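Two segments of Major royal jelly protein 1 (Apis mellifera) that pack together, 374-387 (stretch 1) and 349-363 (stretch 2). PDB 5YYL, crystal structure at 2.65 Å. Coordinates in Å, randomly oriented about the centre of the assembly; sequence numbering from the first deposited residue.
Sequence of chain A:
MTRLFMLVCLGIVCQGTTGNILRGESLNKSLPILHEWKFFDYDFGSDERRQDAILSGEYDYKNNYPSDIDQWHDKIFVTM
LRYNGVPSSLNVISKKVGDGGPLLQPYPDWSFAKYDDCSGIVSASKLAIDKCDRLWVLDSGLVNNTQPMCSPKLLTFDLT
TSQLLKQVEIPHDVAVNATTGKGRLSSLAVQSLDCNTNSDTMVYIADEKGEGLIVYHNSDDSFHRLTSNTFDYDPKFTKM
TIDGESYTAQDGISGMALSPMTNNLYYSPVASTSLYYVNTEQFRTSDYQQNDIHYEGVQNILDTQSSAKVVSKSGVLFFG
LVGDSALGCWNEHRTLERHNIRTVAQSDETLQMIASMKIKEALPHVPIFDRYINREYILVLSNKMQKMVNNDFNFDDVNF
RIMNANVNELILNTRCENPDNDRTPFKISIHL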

# COMPACT_ATOMS: atom_id res chain seq x y z
N ASN A 374 -14.00 -6.01 -18.87
CA ASN A 374 -14.57 -7.11 -19.63
C ASN A 374 -14.33 -8.36 -18.83
O ASN A 374 -13.24 -8.93 -18.91
CB ASN A 374 -13.92 -7.23 -21.00
CG ASN A 374 -14.31 -6.10 -21.92
OD1 ASN A 374 -15.43 -5.59 -21.85
ND2 ASN A 374 -13.40 -5.70 -22.79
N ARG A 375 -15.33 -8.77 -18.05
CA ARG A 375 -15.12 -9.76 -16.98
C ARG A 375 -15.07 -11.21 -17.47
O ARG A 375 -14.37 -12.03 -16.87
CB ARG A 375 -16.17 -9.62 -15.88
CG ARG A 375 -16.06 -8.30 -15.12
CD ARG A 375 -17.27 -7.90 -14.24
NE ARG A 375 -18.08 -8.98 -13.61
CZ ARG A 375 -17.68 -9.77 -12.61
NH1 ARG A 375 -16.45 -9.64 -12.11
NH2 ARG A 375 -18.51 -10.69 -12.12
N GLU A 376 -15.79 -11.52 -18.54
CA GLU A 376 -16.00 -12.90 -18.98
C GLU A 376 -14.85 -13.41 -19.83
O GLU A 376 -14.38 -12.71 -20.73
CB GLU A 376 -17.27 -13.03 -19.82
CG GLU A 376 -18.54 -13.16 -19.00
CD GLU A 376 -19.78 -13.28 -19.88
OE1 GLU A 376 -20.59 -14.22 -19.60
OE2 GLU A 376 -19.93 -12.45 -20.84
N TYR A 377 -14.42 -14.64 -19.55
CA TYR A 377 -13.41 -15.35 -20.33
C TYR A 377 -13.80 -16.80 -20.54
O TYR A 377 -14.55 -17.38 -19.75
CB TYR A 377 -12.04 -15.28 -19.64
CG TYR A 377 -11.95 -15.86 -18.25
CD1 TYR A 377 -12.31 -15.12 -17.13
CD2 TYR A 377 -11.46 -17.15 -18.05
CE1 TYR A 377 -12.22 -15.67 -15.85
CE2 TYR A 377 -11.34 -17.70 -16.76
CZ TYR A 377 -11.73 -16.97 -15.68
OH TYR A 377 -11.64 -17.52 -14.42
N ILE A 378 -13.24 -17.38 -21.60
CA ILE A 378 -13.60 -18.73 -22.03
C ILE A 378 -12.43 -19.68 -21.86
O ILE A 378 -11.30 -19.31 -22.15
CB ILE A 378 -14.08 -18.71 -23.50
CG1 ILE A 378 -14.83 -19.99 -23.85
CG2 ILE A 378 -12.92 -18.51 -24.48
CD1 ILE A 378 -15.47 -19.93 -25.21
N LEU A 379 -12.71 -20.89 -21.35
CA LEU A 379 -11.74 -21.98 -21.24
C LEU A 379 -12.10 -23.05 -22.26
O LEU A 379 -13.24 -23.48 -22.31
CB LEU A 379 -11.80 -22.59 -19.84
CG LEU A 379 -11.52 -21.68 -18.64
CD1 LEU A 379 -11.96 -22.33 -17.35
CD2 LEU A 379 -10.05 -21.30 -18.61
N VAL A 380 -11.14 -23.52 -23.03
CA VAL A 380 -11.39 -24.48 -24.10
C VAL A 380 -10.48 -25.71 -23.95
O VAL A 380 -9.26 -25.57 -23.97
CB VAL A 380 -11.12 -23.83 -25.47
CG1 VAL A 380 -11.44 -24.81 -26.59
CG2 VAL A 380 -11.92 -22.56 -25.61
N LEU A 381 -11.07 -26.89 -23.79
CA LEU A 381 -10.34 -28.16 -23.86
C LEU A 381 -10.37 -28.62 -25.28
O LEU A 381 -11.44 -28.80 -25.86
CB LEU A 381 -10.95 -29.27 -22.99
CG LEU A 381 -10.28 -30.65 -23.13
CD1 LEU A 381 -8.83 -30.60 -22.68
CD2 LEU A 381 -11.02 -31.70 -22.34
N SER A 382 -9.19 -28.81 -25.84
CA SER A 382 -9.03 -29.25 -27.19
C SER A 382 -8.06 -30.41 -27.17
O SER A 382 -6.84 -30.25 -27.33
CB SER A 382 -8.52 -28.08 -27.99
OG SER A 382 -7.92 -28.53 -29.17
N ASN A 383 -8.61 -31.59 -26.90
CA ASN A 383 -7.94 -32.86 -27.17
C ASN A 383 -7.90 -33.12 -28.68
O ASN A 383 -8.20 -32.22 -29.49
CB ASN A 383 -8.58 -34.01 -26.39
CG ASN A 383 -10.06 -34.25 -26.71
OD1 ASN A 383 -10.51 -34.19 -27.86
ND2 ASN A 383 -10.82 -34.55 -25.66
N LYS A 384 -7.47 -34.31 -29.08
CA LYS A 384 -7.49 -34.72 -30.47
C LYS A 384 -8.24 -36.05 -30.59
O LYS A 384 -7.64 -37.11 -30.82
CB LYS A 384 -6.05 -34.83 -30.98
CG LYS A 384 -5.35 -33.48 -31.03
CD LYS A 384 -4.27 -33.38 -32.11
CE LYS A 384 -2.91 -33.85 -31.64
NZ LYS A 384 -1.87 -33.33 -32.55
N MET A 385 -9.57 -35.97 -30.43
CA MET A 385 -10.47 -37.14 -30.53
C MET A 385 -10.29 -37.93 -31.82
O MET A 385 -10.43 -39.15 -31.81
CB MET A 385 -11.95 -36.73 -30.39
CG MET A 385 -12.92 -37.91 -30.47
SD MET A 385 -14.58 -37.67 -29.80
CE MET A 385 -14.34 -38.09 -28.07
N GLN A 386 -9.96 -37.25 -32.91
CA GLN A 386 -9.63 -37.94 -34.16
C GLN A 386 -8.49 -38.96 -34.00
O GLN A 386 -8.54 -40.03 -34.62
CB GLN A 386 -9.37 -36.96 -35.31
CG GLN A 386 -7.96 -36.42 -35.44
CD GLN A 386 -7.54 -35.58 -34.27
OE1 GLN A 386 -8.36 -35.11 -33.50
NE2 GLN A 386 -6.25 -35.38 -34.15
N LYS A 387 -7.50 -38.66 -33.16
CA LYS A 387 -6.41 -39.60 -32.87
C LYS A 387 -6.77 -40.70 -31.85
O LYS A 387 -6.12 -41.75 -31.85
CB LYS A 387 -5.14 -38.85 -32.43
CG LYS A 387 -4.55 -37.92 -33.51
CD LYS A 387 -3.41 -38.53 -34.32
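Stretch 2 349-363: ETLQMIASMKIKEAL

Stretch 2 lies beside stretch 1 as an extended strand running the opposite way: the axes of 376-383 and 353-361 approach to 4.6 Å, and their directions differ by 152°. The register follows from the backbone. Tyr377 N reaches Lys360 O at 2.9 Å and Lys360 N returns to Tyr377 O at 2.9 Å; Leu379 and Lys358 repeat the pattern, with Leu379 N to Lys358 O at 2.8 Å and Lys358 N to Leu379 O at 3.1 Å. Leu381 N still bonds Ser356 O at 2.9 Å, but Leu381 O receives two weak bonds, from Ala355 N (3.0 Å) and Ser356 N (3.4 Å). Here the register slips by one: Ser382 CA lies nearest Ile354 CA at 4.4 Å, and Ala355, phi/psi -79/-21, departs from extended geometry.

Side chains interlock on both faces. On that of Ile378 and Val380, Val380 sits in a hollow, with CG2 3.4 Å from Met357 CE and CG1 3.7 Å from Ile354 CG2, while Ile378 CG1 meets Ile359 CG1 at 3.7 Å. On the other, Lys360 CB covers the Tyr377 ring face, 3.9 Å from its centroid and 28° off the normal. Further along, Ser382 OG donates to Thr350 O at 2.6 Å, and Met385 CB packs on Met353 CG at 3.6 Å.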

# COMPACT_ATOMS: atom_id res chain seq x y z
N GLU A 349 -3.50 -27.19 -35.88
CA GLU A 349 -2.77 -27.90 -34.81
C GLU A 349 -3.53 -27.87 -33.49
O GLU A 349 -3.78 -28.92 -32.90
CB GLU A 349 -1.37 -27.31 -34.61
N THR A 350 -3.93 -26.69 -33.04
CA THR A 350 -4.37 -26.53 -31.65
C THR A 350 -5.85 -26.77 -31.36
O THR A 350 -6.19 -26.95 -30.19
CB THR A 350 -3.99 -25.15 -31.08
OG1 THR A 350 -4.73 -24.11 -31.74
CG2 THR A 350 -2.50 -24.91 -31.23
N LEU A 351 -6.73 -26.79 -32.37
CA LEU A 351 -8.20 -26.88 -32.12
C LEU A 351 -8.90 -28.07 -32.80
O LEU A 351 -10.01 -27.94 -33.33
CB LEU A 351 -8.88 -25.57 -32.56
CG LEU A 351 -8.57 -24.32 -31.76
CD1 LEU A 351 -8.98 -23.10 -32.57
CD2 LEU A 351 -9.27 -24.36 -30.42
N GLN A 352 -8.27 -29.24 -32.74
CA GLN A 352 -8.72 -30.36 -33.56
C GLN A 352 -10.07 -30.99 -33.12
O GLN A 352 -10.93 -31.24 -33.96
CB GLN A 352 -7.61 -31.40 -33.73
CG GLN A 352 -6.41 -30.85 -34.48
CD GLN A 352 -5.47 -31.92 -35.03
OE1 GLN A 352 -5.73 -33.11 -34.91
NE2 GLN A 352 -4.39 -31.48 -35.67
N MET A 353 -10.27 -31.24 -31.83
CA MET A 353 -11.61 -31.53 -31.32
C MET A 353 -11.87 -30.77 -30.03
O MET A 353 -11.36 -31.12 -28.96
CB MET A 353 -11.81 -33.03 -31.11
CG MET A 353 -13.19 -33.38 -30.51
SD MET A 353 -14.69 -33.09 -31.54
CE MET A 353 -15.96 -33.72 -30.44
N ILE A 354 -12.70 -29.75 -30.11
CA ILE A 354 -13.08 -29.00 -28.93
C ILE A 354 -14.04 -29.87 -28.10
O ILE A 354 -15.24 -29.89 -28.34
CB ILE A 354 -13.66 -27.61 -29.29
CG1 ILE A 354 -12.58 -26.78 -29.97
CG2 ILE A 354 -14.16 -26.89 -28.05
CD1 ILE A 354 -13.10 -25.50 -30.60
N ALA A 355 -13.48 -30.61 -27.15
CA ALA A 355 -14.27 -31.50 -26.32
C ALA A 355 -14.99 -30.78 -25.20
O ALA A 355 -15.94 -31.33 -24.64
CB ALA A 355 -13.38 -32.57 -25.72
N SER A 356 -14.53 -29.59 -24.82
CA SER A 356 -15.21 -28.86 -23.76
C SER A 356 -14.97 -27.38 -23.76
O SER A 356 -13.93 -26.94 -24.20
CB SER A 356 -14.84 -29.42 -22.39
OG SER A 356 -15.91 -29.19 -21.51
N MET A 357 -15.96 -26.63 -23.28
CA MET A 357 -15.86 -25.19 -23.11
C MET A 357 -16.63 -24.72 -21.89
O MET A 357 -17.71 -25.24 -21.60
CB MET A 357 -16.40 -24.48 -24.33
CG MET A 357 -15.48 -24.60 -25.51
SD MET A 357 -16.14 -23.74 -26.94
CE MET A 357 -14.53 -23.41 -27.65
N LYS A 358 -16.06 -23.77 -21.17
CA LYS A 358 -16.74 -23.13 -20.05
C LYS A 358 -16.45 -21.64 -20.09
O LYS A 358 -15.44 -21.22 -20.64
CB LYS A 358 -16.26 -23.70 -18.71
CG LYS A 358 -16.32 -25.21 -18.59
CD LYS A 358 -17.75 -25.69 -18.47
CE LYS A 358 -17.85 -27.21 -18.55
NZ LYS A 358 -17.37 -27.85 -17.29
N ILE A 359 -17.34 -20.84 -19.52
CA ILE A 359 -17.15 -19.41 -19.42
C ILE A 359 -17.29 -18.97 -17.97
O ILE A 359 -18.27 -19.27 -17.32
CB ILE A 359 -18.09 -18.61 -20.36
CG1 ILE A 359 -17.66 -18.87 -21.81
CG2 ILE A 359 -18.05 -17.11 -20.06
CD1 ILE A 359 -18.42 -18.12 -22.87
N LYS A 360 -16.30 -18.21 -17.53
CA LYS A 360 -16.20 -17.72 -16.16
C LYS A 360 -16.14 -16.21 -16.18
O LYS A 360 -15.75 -15.63 -17.18
CB LYS A 360 -14.90 -18.28 -15.54
CG LYS A 360 -14.84 -19.81 -15.52
CD LYS A 360 -15.82 -20.42 -14.51
CE LYS A 360 -16.15 -21.86 -14.87
NZ LYS A 360 -16.90 -22.53 -13.77
N GLU A 361 -16.53 -15.59 -15.08
CA GLU A 361 -16.39 -14.15 -14.86
C GLU A 361 -15.19 -13.89 -13.94
O GLU A 361 -14.97 -14.62 -12.97
CB GLU A 361 -17.65 -13.59 -14.24
CG GLU A 361 -18.86 -13.61 -15.14
CD GLU A 361 -20.11 -13.19 -14.39
OE1 GLU A 361 -20.68 -12.13 -14.74
OE2 GLU A 361 -20.50 -13.90 -13.42
N ALA A 362 -14.43 -12.84 -14.23
CA ALA A 362 -13.29 -12.47 -13.41
C ALA A 362 -13.77 -12.14 -12.01
O ALA A 362 -14.88 -11.66 -11.85
CB ALA A 362 -12.54 -11.29 -14.01
N LEU A 363 -12.95 -12.43 -11.00
CA LEU A 363 -13.30 -12.24 -9.59
C LEU A 363 -12.21 -11.40 -8.92
O LEU A 363 -11.11 -11.28 -9.46
CB LEU A 363 -13.41 -13.60 -8.88
CG LEU A 363 -14.64 -14.50 -9.16
CD1 LEU A 363 -14.38 -15.92 -8.67
CD2 LEU A 363 -15.87 -13.91 -8.49